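Local coordinates for microcin B17-processing protein McbD (Escherichia coli str. K-12 substr. MG1655, PDB 6GRH) that belongs to the YcaO family and is needed to process the inactive microcin B17 precursor McbA into the active antibiotic peptide, at residues 32-35 against 36-39; 154-157 against 158-161; 276-279 against 280-283; 318-321 against 322-325. The protein carries 1 engineered substitution. All blocks are in the same frame, centred on the assembly; numbering follows the deposited sequence.

Contact 1: residues 32-35 against 36-39; sequences IWDY and ERIT
Arg37 folds back along the loop that contains it, and its side chain runs past Asp34 before its head reaches the ring of Tyr35. The turn beneath it is closed by Arg37 N, which donates to Asp34 O at 3.1 Å; Tyr35, with positive phi, and Glu36 fill the corners in an arrangement close to a type II' beta turn. CB of Arg37 lies 3.4 Å from Asp34 O, and CG passes the same oxygen. The chain is extended from CG to NE, which carries CD alongside the carboxylate, 3.5 Å from Asp34 OD2. NE and CZ then come beside the ring, with CZ 3.7 Å from Tyr35 CD2. That ring carbon sits over one face of the guanidinium, whereas NH1 lies at the edge of the ring, because the two planes are 77° apart. The tip closes a salt bridge, NH1 to Asp34 OD1 at 2.7 Å, reaching the syn side of the oxygen from 28° out of the carboxylate plane. A water accepts from Asp34 N and donates to Tyr35 O and Ile38 O, joining three backbone atoms of the loop. Arg37 NE also pairs with Glu204 of a McbB chain, and Asp34 OD2 bonds Tyr58. The loop thus links antiparallel strands 28-33 and 41-45, with Ile38 resting on Tyr58 and Phe65 of helix 47-66.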
# COMPACT_ATOMS: atom_id res chain seq x y z
N ILE E 32 -29.15 7.11 -0.54
CA ILE E 32 -28.77 8.07 -1.55
C ILE E 32 -29.40 9.42 -1.23
O ILE E 32 -30.59 9.49 -1.00
CB ILE E 32 -29.15 7.58 -2.95
CG1 ILE E 32 -28.26 6.38 -3.30
CG2 ILE E 32 -29.01 8.69 -3.99
CD1 ILE E 32 -28.64 5.62 -4.53
N TRP E 33 -28.59 10.47 -1.19
CA TRP E 33 -29.07 11.84 -0.97
C TRP E 33 -28.81 12.60 -2.27
O TRP E 33 -27.76 12.44 -2.90
CB TRP E 33 -28.38 12.48 0.24
CG TRP E 33 -28.68 13.97 0.48
CD1 TRP E 33 -29.79 14.48 1.08
CD2 TRP E 33 -27.85 15.10 0.14
NE1 TRP E 33 -29.71 15.86 1.12
CE2 TRP E 33 -28.53 16.26 0.57
CE3 TRP E 33 -26.59 15.23 -0.45
CZ2 TRP E 33 -28.01 17.55 0.39
CZ3 TRP E 33 -26.07 16.52 -0.64
CH2 TRP E 33 -26.78 17.66 -0.21
N ASP E 34 -29.80 13.39 -2.69
CA ASP E 34 -29.73 14.16 -3.92
C ASP E 34 -30.41 15.51 -3.69
O ASP E 34 -31.37 15.84 -4.37
CB ASP E 34 -30.40 13.37 -5.06
CG ASP E 34 -29.91 13.78 -6.46
OD1 ASP E 34 -28.86 14.47 -6.56
OD2 ASP E 34 -30.59 13.38 -7.46
N TYR E 35 -29.90 16.29 -2.74
CA TYR E 35 -30.39 17.64 -2.45
C TYR E 35 -31.89 17.51 -2.14
O TYR E 35 -32.27 16.58 -1.44
CB TYR E 35 -30.10 18.61 -3.62
CG TYR E 35 -28.64 18.59 -4.04
CD1 TYR E 35 -27.69 19.27 -3.29
CD2 TYR E 35 -28.23 17.88 -5.17
CE1 TYR E 35 -26.34 19.24 -3.66
CE2 TYR E 35 -26.90 17.85 -5.55
CZ TYR E 35 -25.97 18.53 -4.80
OH TYR E 35 -24.66 18.48 -5.17
N GLU E 36 -32.73 18.36 -2.73
CA GLU E 36 -34.16 18.21 -2.59
C GLU E 36 -34.80 17.97 -3.95
O GLU E 36 -35.99 18.25 -4.16
CB GLU E 36 -34.72 19.44 -1.89
CG GLU E 36 -34.12 19.63 -0.50
CD GLU E 36 -34.66 20.83 0.25
OE1 GLU E 36 -34.89 21.91 -0.33
OE2 GLU E 36 -34.86 20.68 1.46
N ARG E 37 -34.02 17.36 -4.85
CA ARG E 37 -34.57 16.91 -6.11
C ARG E 37 -35.65 15.85 -5.83
O ARG E 37 -36.72 15.90 -6.42
CB ARG E 37 -33.48 16.36 -7.01
CG ARG E 37 -32.53 17.41 -7.53
CD ARG E 37 -31.14 16.82 -7.80
NE ARG E 37 -30.27 17.78 -8.47
CZ ARG E 37 -28.99 17.56 -8.78
NH1 ARG E 37 -28.41 16.39 -8.45
NH2 ARG E 37 -28.28 18.50 -9.39
N ILE E 38 -35.32 14.92 -4.93
CA ILE E 38 -36.25 13.95 -4.30
C ILE E 38 -35.89 13.86 -2.82
O ILE E 38 -34.82 14.34 -2.43
CB ILE E 38 -36.18 12.56 -4.93
CG1 ILE E 38 -34.75 12.01 -4.92
CG2 ILE E 38 -36.71 12.59 -6.35
CD1 ILE E 38 -34.63 10.55 -5.28
N THR E 39 -36.72 13.24 -2.00
CA THR E 39 -36.31 13.00 -0.61
C THR E 39 -35.32 11.81 -0.64
O THR E 39 -35.35 11.02 -1.56
CB THR E 39 -37.50 12.67 0.29
OG1 THR E 39 -38.16 11.52 -0.21
CG2 THR E 39 -38.48 13.84 0.37
O HOH W 1 -32.30 13.87 -1.32

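Contact 2: residues 154-157 against 158-161; sequences HGSL and NDAI. With EDO (1,2-ethanediol), chain Q.
His154 lays one face of its imidazole against Asp159, whose CB stands 3.5 Å from the ring centroid and 24° off the ring normal, a CH-pi contact. The carboxylate beyond that CB is turned steeply, its plane 78° from the ring, and OD2 comes within 3.5 Å of His154 CE1. At the root of the ring, His154 CB packs against Ala160 N. The same Asp159 OD2 lies 3.1 Å from Ser156 OG. Ser156 is the N-cap of helix 157-180: chi1 of 81° places OG between the backbone N and the carbonyl carbon, where it accepts from Asp159 N at 3.1 Å and satisfies an amide of the first helical turn. Ser156 O then receives Ala160 N, and Leu157 O receives Ile161 N, beginning the helical ladder. Leu157 and Ile161 slant across each other one turn apart, CD1 to CD1 at 3.6 Å. Leu157 also packs on Trp353 and Thr355 of strand 350-358 and on Ile30 of a McbB chain, while Ile161 touches Ile21 of that chain. Leu157 N is hydrogen-bonded to Glu19 of the same McbB chain, and an ethanediol, probably from the crystallisation liquor, places O1 2.9 Å from Gly155 O.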
# COMPACT_ATOMS: atom_id res chain seq x y z
N HIS E 154 -36.78 -2.06 -11.75
CA HIS E 154 -35.90 -3.24 -11.75
C HIS E 154 -35.18 -3.42 -13.06
O HIS E 154 -35.49 -2.75 -14.03
CB HIS E 154 -36.73 -4.49 -11.45
CG HIS E 154 -36.00 -5.49 -10.60
ND1 HIS E 154 -35.14 -6.43 -11.12
CD2 HIS E 154 -35.95 -5.64 -9.25
CE1 HIS E 154 -34.60 -7.13 -10.14
NE2 HIS E 154 -35.08 -6.67 -8.99
N GLY E 155 -34.20 -4.33 -13.09
CA GLY E 155 -33.48 -4.71 -14.30
C GLY E 155 -34.19 -5.60 -15.30
O GLY E 155 -33.70 -5.80 -16.41
N SER E 156 -35.35 -6.14 -14.94
CA SER E 156 -36.18 -6.90 -15.88
C SER E 156 -37.63 -6.47 -15.74
O SER E 156 -38.07 -6.10 -14.64
CB SER E 156 -36.02 -8.42 -15.71
OG SER E 156 -36.79 -8.98 -14.65
N LEU E 157 -38.34 -6.46 -16.87
CA LEU E 157 -39.74 -6.09 -16.88
C LEU E 157 -40.58 -6.98 -15.95
O LEU E 157 -41.40 -6.46 -15.18
CB LEU E 157 -40.28 -6.12 -18.31
CG LEU E 157 -41.76 -5.85 -18.52
CD1 LEU E 157 -42.23 -4.57 -17.85
CD2 LEU E 157 -42.02 -5.81 -20.02
N ASN E 158 -40.36 -8.30 -15.98
CA ASN E 158 -41.10 -9.22 -15.10
C ASN E 158 -40.84 -8.93 -13.62
O ASN E 158 -41.78 -8.92 -12.83
CB ASN E 158 -40.75 -10.69 -15.37
CG ASN E 158 -41.47 -11.27 -16.56
OD1 ASN E 158 -40.91 -12.11 -17.27
ND2 ASN E 158 -42.73 -10.85 -16.78
N ASP E 159 -39.59 -8.68 -13.25
CA ASP E 159 -39.27 -8.30 -11.87
C ASP E 159 -39.87 -6.93 -11.49
O ASP E 159 -40.32 -6.75 -10.36
CB ASP E 159 -37.76 -8.33 -11.61
CG ASP E 159 -37.19 -9.74 -11.63
OD1 ASP E 159 -37.93 -10.73 -11.46
OD2 ASP E 159 -35.98 -9.87 -11.82
N ALA E 160 -39.91 -5.97 -12.41
CA ALA E 160 -40.52 -4.67 -12.11
C ALA E 160 -42.03 -4.85 -11.89
O ALA E 160 -42.58 -4.36 -10.90
CB ALA E 160 -40.22 -3.62 -13.20
N ILE E 161 -42.68 -5.60 -12.79
CA ILE E 161 -44.12 -5.89 -12.67
C ILE E 161 -44.42 -6.62 -11.34
O ILE E 161 -45.35 -6.23 -10.62
CB ILE E 161 -44.69 -6.70 -13.87
CG1 ILE E 161 -44.66 -5.86 -15.14
CG2 ILE E 161 -46.15 -7.10 -13.60
CD1 ILE E 161 -44.89 -6.62 -16.43
C1 EDO Q . -32.37 -6.69 -19.93
O1 EDO Q . -32.20 -5.69 -18.92
C2 EDO Q . -33.72 -6.49 -20.61
O2 EDO Q . -34.71 -6.01 -19.70

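Contact 3: residues 276-279 against 280-283; sequences GYTD and DDII
Thr278 and Asp281 hold each other through both backbone and side chain. The shorter of the two side-chain bonds runs from Thr278 N to Asp281 OD2, 2.9 Å long but bent to 132° at the hydrogen, with the amide above the carboxylate plane rather than within it. The same OD2 takes a second, weak bond from Thr278 OG1 at 3.4 Å. With CG beside its own backbone N, chi1 -59°, Asp281 brings OD2 back over Thr278, and the two bonds probably limit the carboxylate's rotation. Backbone bonds follow in succession: Asp281 N donates to Thr278 O at 3.1 Å, and Ile282 N to Asp279 O at 3.0 Å. In both of these i+3 to i bonds the donor stands well above the carbonyl plane. The remaining contacts are van der Waals: Asp281 OD2 lies 3.4 Å from Tyr277 CB and at the edge of the ring, the carboxylate being nearly perpendicular to it. The far end of Tyr277 is held by Glu10 of a McbC chain, and Asp280 O by Arg209 of a McbB chain, so this surface loop meets two partner proteins. The arrangement is a short 3-10 turn between helices 251-275 and 285-292, in which the Asp281 carboxylate accepts from the amide of Thr278 three residues back, as the acidic residue of a capping box does, though the reciprocal side-chain bond is not formed.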
# COMPACT_ATOMS: atom_id res chain seq x y z
N GLY E 276 -31.85 16.61 15.40
CA GLY E 276 -32.40 17.93 15.71
C GLY E 276 -32.85 18.72 14.48
O GLY E 276 -32.95 19.95 14.53
N TYR E 277 -33.14 18.00 13.39
CA TYR E 277 -33.56 18.61 12.12
C TYR E 277 -34.94 19.27 12.28
O TYR E 277 -35.81 18.75 12.98
CB TYR E 277 -33.60 17.56 11.01
CG TYR E 277 -32.24 16.99 10.66
CD1 TYR E 277 -31.35 17.71 9.85
CD2 TYR E 277 -31.83 15.75 11.15
CE1 TYR E 277 -30.09 17.19 9.53
CE2 TYR E 277 -30.59 15.22 10.85
CZ TYR E 277 -29.72 15.94 10.04
OH TYR E 277 -28.48 15.39 9.75
N THR E 278 -35.13 20.42 11.62
CA THR E 278 -36.36 21.21 11.77
C THR E 278 -37.44 20.67 10.85
O THR E 278 -37.18 19.84 9.97
CB THR E 278 -36.13 22.69 11.41
OG1 THR E 278 -35.77 22.80 10.03
CG2 THR E 278 -35.01 23.29 12.24
N ASP E 279 -38.66 21.16 11.06
CA ASP E 279 -39.78 20.84 10.18
C ASP E 279 -39.63 21.39 8.76
O ASP E 279 -40.18 20.80 7.82
CB ASP E 279 -41.12 21.30 10.80
CG ASP E 279 -41.72 20.26 11.75
OD1 ASP E 279 -41.11 19.18 11.97
OD2 ASP E 279 -42.82 20.51 12.28
N ASP E 280 -38.86 22.47 8.58
CA ASP E 280 -38.57 22.96 7.24
C ASP E 280 -37.72 21.98 6.40
O ASP E 280 -37.64 22.11 5.18
CB ASP E 280 -37.90 24.33 7.28
CG ASP E 280 -37.82 24.98 5.90
OD1 ASP E 280 -38.89 25.31 5.33
OD2 ASP E 280 -36.70 25.11 5.37
N ASP E 281 -37.08 21.01 7.05
CA ASP E 281 -36.34 19.95 6.35
C ASP E 281 -37.25 18.86 5.81
O ASP E 281 -36.83 18.09 4.97
CB ASP E 281 -35.29 19.32 7.28
CG ASP E 281 -34.29 20.33 7.79
OD1 ASP E 281 -33.93 21.23 7.02
OD2 ASP E 281 -33.88 20.24 8.97
N ILE E 282 -38.48 18.79 6.31
CA ILE E 282 -39.46 17.83 5.81
C ILE E 282 -40.22 18.48 4.67
O ILE E 282 -40.93 19.47 4.89
CB ILE E 282 -40.44 17.38 6.91
CG1 ILE E 282 -39.68 16.72 8.07
CG2 ILE E 282 -41.48 16.41 6.34
CD1 ILE E 282 -38.85 15.51 7.66
N ILE E 283 -40.05 17.95 3.46
CA ILE E 283 -40.74 18.47 2.27
C ILE E 283 -41.87 17.58 1.75
O ILE E 283 -42.57 17.99 0.82
CB ILE E 283 -39.76 18.76 1.10
CG1 ILE E 283 -39.16 17.47 0.53
CG2 ILE E 283 -38.69 19.74 1.56
CD1 ILE E 283 -38.17 17.71 -0.60

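Contact 4: residues 318-321 against 322-325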
# COMPACT_ATOMS: atom_id res chain seq x y z
N GLU E 318 -46.50 -21.47 8.26
CA GLU E 318 -46.84 -22.24 7.06
C GLU E 318 -47.88 -21.55 6.13
O GLU E 318 -48.73 -20.77 6.59
CB GLU E 318 -47.31 -23.64 7.40
CG GLU E 318 -48.77 -23.78 7.86
CD GLU E 318 -49.02 -23.35 9.30
OE1 GLU E 318 -48.07 -22.88 9.97
OE2 GLU E 318 -50.19 -23.48 9.75
N GLU E 319 -47.78 -21.85 4.83
CA GLU E 319 -48.79 -21.44 3.85
C GLU E 319 -50.05 -22.30 4.02
O GLU E 319 -50.05 -23.29 4.74
CB GLU E 319 -48.23 -21.59 2.43
CG GLU E 319 -46.81 -21.05 2.30
CD GLU E 319 -46.61 -19.81 3.15
OE1 GLU E 319 -47.61 -19.30 3.70
OE2 GLU E 319 -45.47 -19.35 3.28
N ASN E 320 -51.13 -21.88 3.35
CA ASN E 320 -52.43 -22.59 3.38
C ASN E 320 -52.97 -22.70 1.94
O ASN E 320 -52.37 -22.21 0.98
CB ASN E 320 -53.43 -21.88 4.32
CG ASN E 320 -53.80 -20.48 3.83
OD1 ASN E 320 -54.60 -20.33 2.89
ND2 ASN E 320 -53.22 -19.45 4.45
N ILE E 321 -54.13 -23.33 1.82
CA ILE E 321 -54.68 -23.66 0.51
C ILE E 321 -54.91 -22.46 -0.42
O ILE E 321 -54.76 -22.59 -1.64
CB ILE E 321 -55.97 -24.48 0.67
CG1 ILE E 321 -56.29 -25.25 -0.62
CG2 ILE E 321 -57.13 -23.58 1.11
CD1 ILE E 321 -57.41 -26.25 -0.43
N THR E 322 -55.23 -21.29 0.14
CA THR E 322 -55.40 -20.06 -0.66
C THR E 322 -54.09 -19.41 -1.11
O THR E 322 -54.07 -18.76 -2.15
CB THR E 322 -56.19 -18.97 0.10
OG1 THR E 322 -57.33 -19.56 0.68
CG2 THR E 322 -56.61 -17.82 -0.84
N SER E 323 -53.01 -19.59 -0.33
CA SER E 323 -51.73 -18.88 -0.56
C SER E 323 -51.18 -18.96 -1.97
O SER E 323 -50.54 -18.01 -2.42
CB SER E 323 -50.61 -19.38 0.39
OG SER E 323 -50.95 -19.29 1.76
N ASP E 324 -51.37 -20.09 -2.65
CA ASP E 324 -50.74 -20.32 -3.97
C ASP E 324 -51.74 -20.40 -5.14
O ASP E 324 -51.39 -20.92 -6.21
CB ASP E 324 -49.80 -21.55 -3.93
CG ASP E 324 -50.55 -22.87 -3.83
OD1 ASP E 324 -51.78 -22.88 -3.53
OD2 ASP E 324 -49.88 -23.91 -4.03
N THR E 325 -52.95 -19.87 -4.96
CA THR E 325 -53.85 -19.65 -6.09
C THR E 325 -53.23 -18.57 -6.99
O THR E 325 -52.21 -17.96 -6.64
CB THR E 325 -55.26 -19.20 -5.65
OG1 THR E 325 -55.14 -18.00 -4.89
CG2 THR E 325 -55.97 -20.29 -4.83
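An Asx turn at Asn320 and a type I beta turn from Thr322 to Thr325 follow each other in the surface loop before helix 327-334. In the first, the side chain of Asn320 bends forward, chi1 65°, and lies alongside that of Thr322, so that OD1 accepts from Thr322 N at 3.0 Å, the amide tilted 27° from the side-chain carbonyl plane. OD1 also comes 3.5 Å from Thr322 CB. The backbone adds a bond one residue further on, Ser323 N to Asn320 O at 3.0 Å. Ser323 answers in the reverse direction: its OG accepts from Asn320 N at 3.0 Å in an almost straight bond, 177° at the hydrogen. Asn320 and Ser323 are thereby joined twice, and the buried hydroxyl is further bonded to His224 of strand 224-231. Glu319 CB covers the hydroxyl from another direction, 3.6 Å from Ser323 OG, while in one of its two conformers the carboxylate accepts from Leu251 N at the start of helix 251-275. Ser323 also shares a backbone bond with Gly223, which ties the loop to the residue just before strand 224-231. At the last corner, Thr322 O takes two donors from Thr325, its N at 3.2 Å and its OG1 at 3.0 Å.

Overall arrangement
From the N terminus, contact 1 closes the loop between strands 28-33 and 41-45 of the four-stranded antiparallel sheet. Contact 2 follows, where strand 151-154 gives way to helix 157-180. Contact 3 turns the chain from helix 251-275 towards helix 285-292, and contact 4 shapes the loop between strand 307-308 and helix 327-334. The four lie in series, without nesting or crossing. Contacts 1 and 3 alone touch: Thr39 and Glu36 pack on Ile283, and Arg209 of a McbB chain makes a salt bridge to Glu36 and a hydrogen bond to Asp280 O. Contact 4 lies on the opposite side of the chain's centre from both, its centre about 40 Å from that of contact 1. Contact 2 is about 24 Å from each of contacts 1 and 4, centre to centre.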